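Arylsulfatase (PDB 7AJ0) removes sulfate groups from the algal polysaccharide fucoidan as an exo-acting, thermostable sulfatase and assembles into a hexamer. Local coordinates at the interface of chains A and B and the interface of chains A and C. Numbering follows the deposited sequence. Chains: chain A/B/C, Arylsulfatase.

Contact 1: the interface of chains A and B. Residues chain A 435, 437, 484, 487; chain B 197-198, 204, 208.
A:Tyr437 points its phenol tip at the carboxylate of B:Asp197. A:Tyr437 OH donates to B:Asp197 OD2 at 2.5 Å, a short hydrogen bond. It meets OD2 on the anti side, 34° out of the carboxylate plane. OD2 in turn lies at the edge of the tyrosine ring, in its plane. The other carboxylate oxygen works through water 1, which is 2.8 Å from B:Asp197 OD1. Across that water sit the indole NE1 of A:Trp487, at 3.0 Å from water 1, and the backbone O of A:Tyr484. Both oxygens of the one carboxylate are thus used, which would limit its turning. The B:Asp197 torsion (chi1 59°) places CG between backbone N and carbonyl carbon, toward chain A.

A:Trp487 carries the apolar half. B:Met198 runs antiparallel alongside the indole, with CG over the face of the five-membered ring, 3.9 Å from its centroid. B:Leu204 crosses at about a right angle from the same side as B:Met198, its CD2 above the rim, 3.9 Å from A:Trp487 CH2. B:Leu204 CD1, the other branch, reaches A:Leu435 CD1 at 3.7 Å. Water 1 and A:Tyr437 OH lie in the plane of the indole at its edge, so the polar and apolar halves adjoin.

Helices 196-199 and 202-208 of chain B supply the residues that meet chain A. The site helps join two neighbouring copies in the hexamer.

Contact 2: the interface of chains A and C. Residues chain A 341, 354, 471-472, 474-475; chain C 75-77, 292, 338.
A:Asn471 O accepts from the guanidinium of C:Arg292, with NH2 at 2.8 Å and a weaker approach by NE. This patch belongs to a two-fold interface between sulfatase-family subunits, so it recurs with the chains exchanged. The NH2 bond is fairly straight, 158° at H, and lies in the carbonyl plane. NH2 also meets water 3, which leads to the backbone O of A:Met472. Within chain C, C:Arg292 NE donates to C:Ile76 O at 3.2 Å. A:Met472 comes tip to tip with the arginine, its SD over one guanidinium face and C:Ile76 CD1 over the other. An alanine in place of C:Arg292 would probably leave the carbonyl of A:Asn471 without its donor and open a gap beside A:Met472.

A second backbone oxygen, C:Ala75 O, takes A:Arg354 NH2 at 3.2 Å on a lone pair. Water 2 joins A:Arg354 NH1 to the same oxygen. The arginine is extended from CG to NE, with CG anti to backbone N (chi1 -161°), and its guanidinium lies over A:Trp341. C:Tyr338 crosses A:Trp341 at about a right angle, its OH 3.4 Å from A:Trp341 CZ3, below the rim on the face away from A:Arg354. A:Pro474 CG packs on C:Ile76 CG2 at 3.6 Å.

Contact 3: the interface of chains A and B. Residues chain A 463-464; chain B 101, 122, 346, 425-426, 444, 453.
The torsion of A:Thr463 sets its two branches apart, OG1 anti to the carbonyl carbon (chi1 -77°) and CG2 anti to the backbone N. B:Arg426 has CG anti to its own carbonyl carbon and runs extended to NE, which carries its guanidinium to the threonine backbone. A:Thr463 OG1 donates to B:Gly346 O at 2.6 Å, tilted 28° from the carbonyl plane. Water 5 lies 2.9 Å from B:Gly346 O and also meets A:Thr463 N. B:Gly346 O therefore takes the side chain directly and the backbone N through water.

On the other side, B:Arg426 NH1 donates to A:Thr463 O at 2.9 Å. The bond uses a lone pair in the carbonyl plane. The guanidinium of B:Arg122 lies over that of B:Arg426, with its CZ 3.5 Å above the plane, and is likely to limit how it turns. The methyl CG2 of A:Thr463 comes tip to tip with CG2 of B:Thr101, at 4.1 Å.

A:Ala464 continues the contact. A:Ala464 CB packs on B:Ile453 CG2 at 3.6 Å, and water 4 bridges A:Ala464 O to B:Ile453 O.

B:Thr101 directly precedes B:Cys102, a calcium-site residue that opens the CXSXR sulfatase signature, the cysteine that is matured to the catalytic formylglycine in this family. The loop tip of chain A therefore probably lies near the active site of chain B. The site joins the two copies and may help shape the neighbour's substrate pocket.

Contact 1: the interface of chains A and B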
loop_
_atom_site.group_PDB
_atom_site.type_symbol
_atom_site.label_atom_id
_atom_site.label_comp_id
_atom_site.label_asym_id
_atom_site.label_seq_id
_atom_site.Cartn_x
_atom_site.Cartn_y
_atom_site.Cartn_z
ATOM N N LEU A 435 20.390 14.736 20.905
ATOM C CA LEU A 435 19.966 14.011 22.105
ATOM C C LEU A 435 19.532 12.630 21.616
ATOM O O LEU A 435 20.317 11.954 20.931
ATOM C CB LEU A 435 18.910 14.809 22.853
ATOM C CG LEU A 435 19.314 16.220 23.288
ATOM C CD1 LEU A 435 18.097 17.036 23.714
ATOM C CD2 LEU A 435 20.341 16.158 24.412
ATOM N N TYR A 437 16.701 12.224 19.707
ATOM C CA TYR A 437 15.660 12.580 18.752
ATOM C C TYR A 437 16.231 12.586 17.342
ATOM O O TYR A 437 17.261 13.216 17.084
ATOM C CB TYR A 437 15.060 13.946 19.091
ATOM C CG TYR A 437 14.482 14.005 20.487
ATOM C CD1 TYR A 437 13.163 13.645 20.729
ATOM C CD2 TYR A 437 15.260 14.403 21.566
ATOM C CE1 TYR A 437 12.635 13.687 22.002
ATOM C CE2 TYR A 437 14.739 14.449 22.843
ATOM C CZ TYR A 437 13.426 14.092 23.055
ATOM O OH TYR A 437 12.905 14.134 24.327
ATOM N N TYR A 484 5.201 15.888 20.343
ATOM C CA TYR A 484 5.837 15.855 21.654
ATOM C C TYR A 484 7.157 16.616 21.669
ATOM O O TYR A 484 7.963 16.432 22.587
ATOM C CB TYR A 484 6.078 14.410 22.099
ATOM C CG TYR A 484 4.848 13.538 22.083
ATOM C CD1 TYR A 484 3.855 13.687 23.042
ATOM C CD2 TYR A 484 4.683 12.554 21.117
ATOM C CE1 TYR A 484 2.726 12.885 23.034
ATOM C CE2 TYR A 484 3.559 11.748 21.100
ATOM C CZ TYR A 484 2.585 11.916 22.060
ATOM O OH TYR A 484 1.468 11.113 22.044
ATOM N N TRP A 487 8.933 22.033 22.073
ATOM C CA TRP A 487 10.007 22.730 22.770
ATOM C C TRP A 487 11.343 22.568 22.055
ATOM O O TRP A 487 12.208 23.445 22.158
ATOM C CB TRP A 487 10.118 22.220 24.209
ATOM C CG TRP A 487 10.302 20.739 24.305
ATOM C CD1 TRP A 487 9.333 19.806 24.528
ATOM C CD2 TRP A 487 11.531 20.016 24.173
ATOM N NE1 TRP A 487 9.881 18.547 24.544
ATOM C CE2 TRP A 487 11.229 18.648 24.329
ATOM C CE3 TRP A 487 12.857 20.392 23.939
ATOM C CZ2 TRP A 487 12.204 17.657 24.258
ATOM C CZ3 TRP A 487 13.823 19.406 23.869
ATOM C CH2 TRP A 487 13.491 18.054 24.029
ATOM N N ASP B 197 9.274 12.585 28.661
ATOM C CA ASP B 197 10.662 12.563 28.208
ATOM C C ASP B 197 11.374 13.872 28.524
ATOM O O ASP B 197 12.581 13.878 28.791
ATOM C CB ASP B 197 10.730 12.275 26.705
ATOM C CG ASP B 197 9.985 13.303 25.873
ATOM O OD1 ASP B 197 8.915 13.768 26.317
ATOM O OD2 ASP B 197 10.466 13.643 24.771
ATOM N N MET B 198 10.644 14.986 28.512
ATOM C CA MET B 198 11.174 16.293 28.876
ATOM C C MET B 198 10.816 16.699 30.300
ATOM O O MET B 198 11.638 17.313 30.985
ATOM C CB MET B 198 10.656 17.350 27.892
ATOM C CG MET B 198 11.107 18.769 28.184
ATOM S SD MET B 198 9.990 19.647 29.294
ATOM C CE MET B 198 8.568 19.901 28.233
ATOM N N LEU B 204 16.969 18.233 31.094
ATOM C CA LEU B 204 16.257 18.690 29.904
ATOM C C LEU B 204 15.154 19.676 30.269
ATOM O O LEU B 204 14.965 20.683 29.578
ATOM C CB LEU B 204 15.694 17.487 29.155
ATOM C CG LEU B 204 15.413 17.626 27.662
ATOM C CD1 LEU B 204 16.600 18.209 26.918
ATOM C CD2 LEU B 204 15.044 16.258 27.093
ATOM N N ALA B 208 14.512 23.431 28.841
ATOM C CA ALA B 208 13.330 23.704 28.034
ATOM C C ALA B 208 12.386 24.688 28.711
ATOM O O ALA B 208 11.738 25.489 28.027
ATOM C CB ALA B 208 12.597 22.397 27.724
HETATM O O HOH W 1 8.126 16.276 25.332
#

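Contact 2: the interface of chains A and C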
loop_
_atom_site.group_PDB
_atom_site.type_symbol
_atom_site.label_atom_id
_atom_site.label_comp_id
_atom_site.label_asym_id
_atom_site.label_seq_id
_atom_site.Cartn_x
_atom_site.Cartn_y
_atom_site.Cartn_z
ATOM N N TRP A 341 17.317 -2.086 13.053
ATOM C CA TRP A 341 16.717 -0.804 12.732
ATOM C C TRP A 341 16.106 -0.817 11.333
ATOM O O TRP A 341 16.298 -1.743 10.544
ATOM C CB TRP A 341 17.750 0.317 12.829
ATOM C CG TRP A 341 18.674 0.212 13.997
ATOM C CD1 TRP A 341 20.029 0.351 13.978
ATOM C CD2 TRP A 341 18.317 -0.057 15.358
ATOM N NE1 TRP A 341 20.541 0.191 15.242
ATOM C CE2 TRP A 341 19.510 -0.061 16.108
ATOM C CE3 TRP A 341 17.107 -0.294 16.016
ATOM C CZ2 TRP A 341 19.529 -0.292 17.481
ATOM C CZ3 TRP A 341 17.129 -0.524 17.381
ATOM C CH2 TRP A 341 18.332 -0.520 18.098
ATOM N N ARG A 354 23.398 3.876 11.741
ATOM C CA ARG A 354 23.676 3.468 13.117
ATOM C C ARG A 354 24.390 2.120 13.090
ATOM O O ARG A 354 23.785 1.094 12.761
ATOM C CB ARG A 354 22.393 3.400 13.936
ATOM C CG ARG A 354 22.643 3.434 15.437
ATOM C CD ARG A 354 21.345 3.440 16.219
ATOM N NE ARG A 354 21.575 3.399 17.661
ATOM C CZ ARG A 354 20.609 3.449 18.571
ATOM N NH1 ARG A 354 19.342 3.546 18.192
ATOM N NH2 ARG A 354 20.909 3.405 19.861
ATOM N N ASN A 471 14.687 6.508 21.664
ATOM C CA ASN A 471 14.533 5.650 22.834
ATOM C C ASN A 471 13.204 4.909 22.788
ATOM O O ASN A 471 13.123 3.739 23.177
ATOM C CB ASN A 471 14.637 6.472 24.116
ATOM C CG ASN A 471 16.040 6.985 24.366
ATOM O OD1 ASN A 471 17.027 6.332 24.023
ATOM N ND2 ASN A 471 16.135 8.163 24.970
ATOM N N MET A 472 12.155 5.569 22.300
ATOM C CA MET A 472 10.816 4.997 22.282
ATOM C C MET A 472 10.461 4.326 20.964
ATOM O O MET A 472 9.677 3.372 20.961
ATOM C CB MET A 472 9.784 6.088 22.580
ATOM C CG MET A 472 9.962 6.735 23.944
ATOM S SD MET A 472 9.976 5.512 25.270
ATOM C CE MET A 472 11.675 5.620 25.788
ATOM N N PRO A 474 12.878 3.079 18.295
ATOM C CA PRO A 474 14.190 2.868 17.662
ATOM C C PRO A 474 14.082 2.360 16.239
ATOM O O PRO A 474 14.977 2.616 15.424
ATOM C CB PRO A 474 14.868 1.832 18.574
ATOM C CG PRO A 474 14.014 1.748 19.809
ATOM C CD PRO A 474 12.630 2.127 19.392
ATOM N N LYS A 475 13.013 1.638 15.919
ATOM C CA LYS A 475 12.798 1.097 14.586
ATOM C C LYS A 475 12.093 2.083 13.663
ATOM O O LYS A 475 11.758 1.718 12.532
ATOM C CB LYS A 475 12.001 -0.207 14.679
ATOM C CG LYS A 475 12.641 -1.248 15.594
ATOM C CD LYS A 475 12.070 -2.643 15.368
ATOM C CE LYS A 475 10.595 -2.723 15.718
ATOM N NZ LYS A 475 10.072 -4.105 15.524
ATOM N N ALA C 75 20.851 1.107 24.784
ATOM C CA ALA C 75 20.555 1.505 23.414
ATOM C C ALA C 75 19.145 2.062 23.265
ATOM O O ALA C 75 18.863 2.746 22.274
ATOM C CB ALA C 75 20.749 0.319 22.467
ATOM N N ILE C 76 18.259 1.785 24.219
ATOM C CA ILE C 76 16.919 2.353 24.233
ATOM C C ILE C 76 16.676 3.162 25.508
ATOM O O ILE C 76 15.537 3.443 25.862
ATOM C CB ILE C 76 15.850 1.259 24.051
ATOM C CG1 ILE C 76 15.991 0.180 25.124
ATOM C CG2 ILE C 76 15.957 0.636 22.661
ATOM C CD1 ILE C 76 14.950 -0.906 25.028
ATOM N N GLY C 77 17.743 3.535 26.204
ATOM C CA GLY C 77 17.622 4.412 27.354
ATOM C C GLY C 77 17.031 3.779 28.594
ATOM O O GLY C 77 16.264 4.436 29.310
ATOM N N ARG C 292 10.143 2.890 30.437
ATOM C CA ARG C 292 11.567 2.654 30.652
ATOM C C ARG C 292 11.922 2.770 32.130
ATOM O O ARG C 292 12.777 2.027 32.626
ATOM C CB ARG C 292 12.398 3.630 29.819
ATOM C CG ARG C 292 12.163 3.540 28.308
ATOM C CD ARG C 292 12.771 2.282 27.680
ATOM N NE ARG C 292 12.597 2.266 26.226
ATOM C CZ ARG C 292 11.648 1.587 25.579
ATOM N NH1 ARG C 292 10.772 0.843 26.241
ATOM N NH2 ARG C 292 11.578 1.651 24.256
ATOM N N TYR C 338 10.283 -3.130 23.615
ATOM C CA TYR C 338 10.974 -3.123 22.337
ATOM C C TYR C 338 11.393 -4.532 21.949
ATOM O O TYR C 338 11.866 -5.305 22.788
ATOM C CB TYR C 338 12.217 -2.226 22.384
ATOM C CG TYR C 338 13.249 -2.586 21.341
ATOM C CD1 TYR C 338 13.018 -2.331 19.998
ATOM C CD2 TYR C 338 14.447 -3.190 21.698
ATOM C CE1 TYR C 338 13.952 -2.661 19.037
ATOM C CE2 TYR C 338 15.390 -3.521 20.745
ATOM C CZ TYR C 338 15.136 -3.254 19.415
ATOM O OH TYR C 338 16.067 -3.581 18.456
HETATM O O HOH W 2 17.571 4.156 20.590
HETATM O O HOH W 3 9.715 0.649 22.563
#

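Contact 3: the interface of chains A and B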
loop_
_atom_site.group_PDB
_atom_site.type_symbol
_atom_site.label_atom_id
_atom_site.label_comp_id
_atom_site.label_asym_id
_atom_site.label_seq_id
_atom_site.Cartn_x
_atom_site.Cartn_y
_atom_site.Cartn_z
ATOM N N THR A 463 4.416 19.353 6.065
ATOM C CA THR A 463 4.422 20.582 6.850
ATOM C C THR A 463 5.447 20.540 7.976
ATOM O O THR A 463 5.973 21.588 8.366
ATOM C CB THR A 463 3.025 20.846 7.415
ATOM O OG1 THR A 463 2.182 21.357 6.374
ATOM C CG2 THR A 463 3.076 21.843 8.566
ATOM N N ALA A 464 5.748 19.357 8.506
ATOM C CA ALA A 464 6.669 19.245 9.627
ATOM C C ALA A 464 7.722 18.182 9.355
ATOM O O ALA A 464 7.410 17.129 8.785
ATOM C CB ALA A 464 5.915 18.893 10.921
ATOM N N THR B 101 -2.372 26.109 8.184
ATOM C CA THR B 101 -1.789 26.124 9.520
ATOM C C THR B 101 -2.194 27.401 10.246
ATOM O O THR B 101 -2.734 28.337 9.650
ATOM C CB THR B 101 -0.257 26.000 9.466
ATOM O OG1 THR B 101 0.288 27.062 8.671
ATOM C CG2 THR B 101 0.155 24.661 8.864
ATOM N N ARG B 122 5.627 31.436 9.594
ATOM C CA ARG B 122 6.005 30.795 10.846
ATOM C C ARG B 122 5.978 31.827 11.959
ATOM O O ARG B 122 6.224 33.013 11.707
ATOM C CB ARG B 122 7.404 30.167 10.762
ATOM C CG ARG B 122 7.487 28.936 9.885
ATOM C CD ARG B 122 8.923 28.455 9.753
ATOM N NE ARG B 122 9.004 27.234 8.961
ATOM C CZ ARG B 122 8.694 26.026 9.421
ATOM N NH1 ARG B 122 8.278 25.881 10.672
ATOM N NH2 ARG B 122 8.796 24.967 8.629
ATOM N N GLY B 346 -2.384 21.161 8.106
ATOM C CA GLY B 346 -1.066 20.906 7.569
ATOM C C GLY B 346 -1.029 20.427 6.136
ATOM O O GLY B 346 0.060 20.116 5.631
ATOM N N SER B 425 1.422 26.051 0.767
ATOM C CA SER B 425 2.007 25.419 1.951
ATOM C C SER B 425 3.285 26.203 2.244
ATOM O O SER B 425 4.352 25.914 1.699
ATOM C CB SER B 425 2.279 23.941 1.724
ATOM O OG SER B 425 2.972 23.380 2.828
ATOM N N ARG B 426 3.163 27.220 3.098
ATOM C CA ARG B 426 4.256 28.150 3.370
ATOM C C ARG B 426 4.769 28.762 2.072
ATOM O O ARG B 426 4.099 29.618 1.487
ATOM C CB ARG B 426 5.370 27.449 4.148
ATOM C CG ARG B 426 4.915 27.005 5.536
ATOM C CD ARG B 426 6.058 26.891 6.535
ATOM N NE ARG B 426 5.548 26.740 7.897
ATOM C CZ ARG B 426 5.308 25.572 8.492
ATOM N NH1 ARG B 426 5.538 24.430 7.857
ATOM N NH2 ARG B 426 4.840 25.550 9.732
ATOM N N PHE B 444 0.060 16.468 -1.040
ATOM C CA PHE B 444 0.481 15.889 0.229
ATOM C C PHE B 444 0.108 14.412 0.261
ATOM O O PHE B 444 -1.018 14.039 -0.083
ATOM C CB PHE B 444 -0.171 16.627 1.396
ATOM C CG PHE B 444 0.439 17.969 1.684
ATOM C CD1 PHE B 444 -0.035 19.110 1.059
ATOM C CD2 PHE B 444 1.487 18.090 2.583
ATOM C CE1 PHE B 444 0.525 20.346 1.325
ATOM C CE2 PHE B 444 2.051 19.323 2.852
ATOM C CZ PHE B 444 1.569 20.452 2.223
ATOM N N ILE B 453 0.201 16.226 9.451
ATOM C CA ILE B 453 1.321 17.119 9.720
ATOM C C ILE B 453 2.626 16.340 9.812
ATOM O O ILE B 453 3.623 16.688 9.168
ATOM C CB ILE B 453 1.070 17.916 11.015
ATOM C CG1 ILE B 453 -0.139 18.836 10.870
ATOM C CG2 ILE B 453 2.312 18.724 11.392
ATOM C CD1 ILE B 453 -0.695 19.315 12.198
HETATM O O HOH W 4 5.428 15.692 7.427
HETATM O O HOH W 5 2.149 18.121 6.068
#

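Contact 1 and contact 3 belong to the same pairing of chains A and B, with C-alpha centres about 22 Å apart. Contact 2 joins chain A to chain C. Its C-alpha centre lies about 16 Å from that of contact 1 and about 28 Å from that of contact 3. In chain A, strand 466-469 lies between the loop of contact 3 and the loop of contact 2, so one stretch serves two partners. The A–C pairing is two-fold, whereas the A–B pairing is not an exact two-fold. Two unlike interfaces would let one subunit hold two neighbours at once, which fits the hexamer.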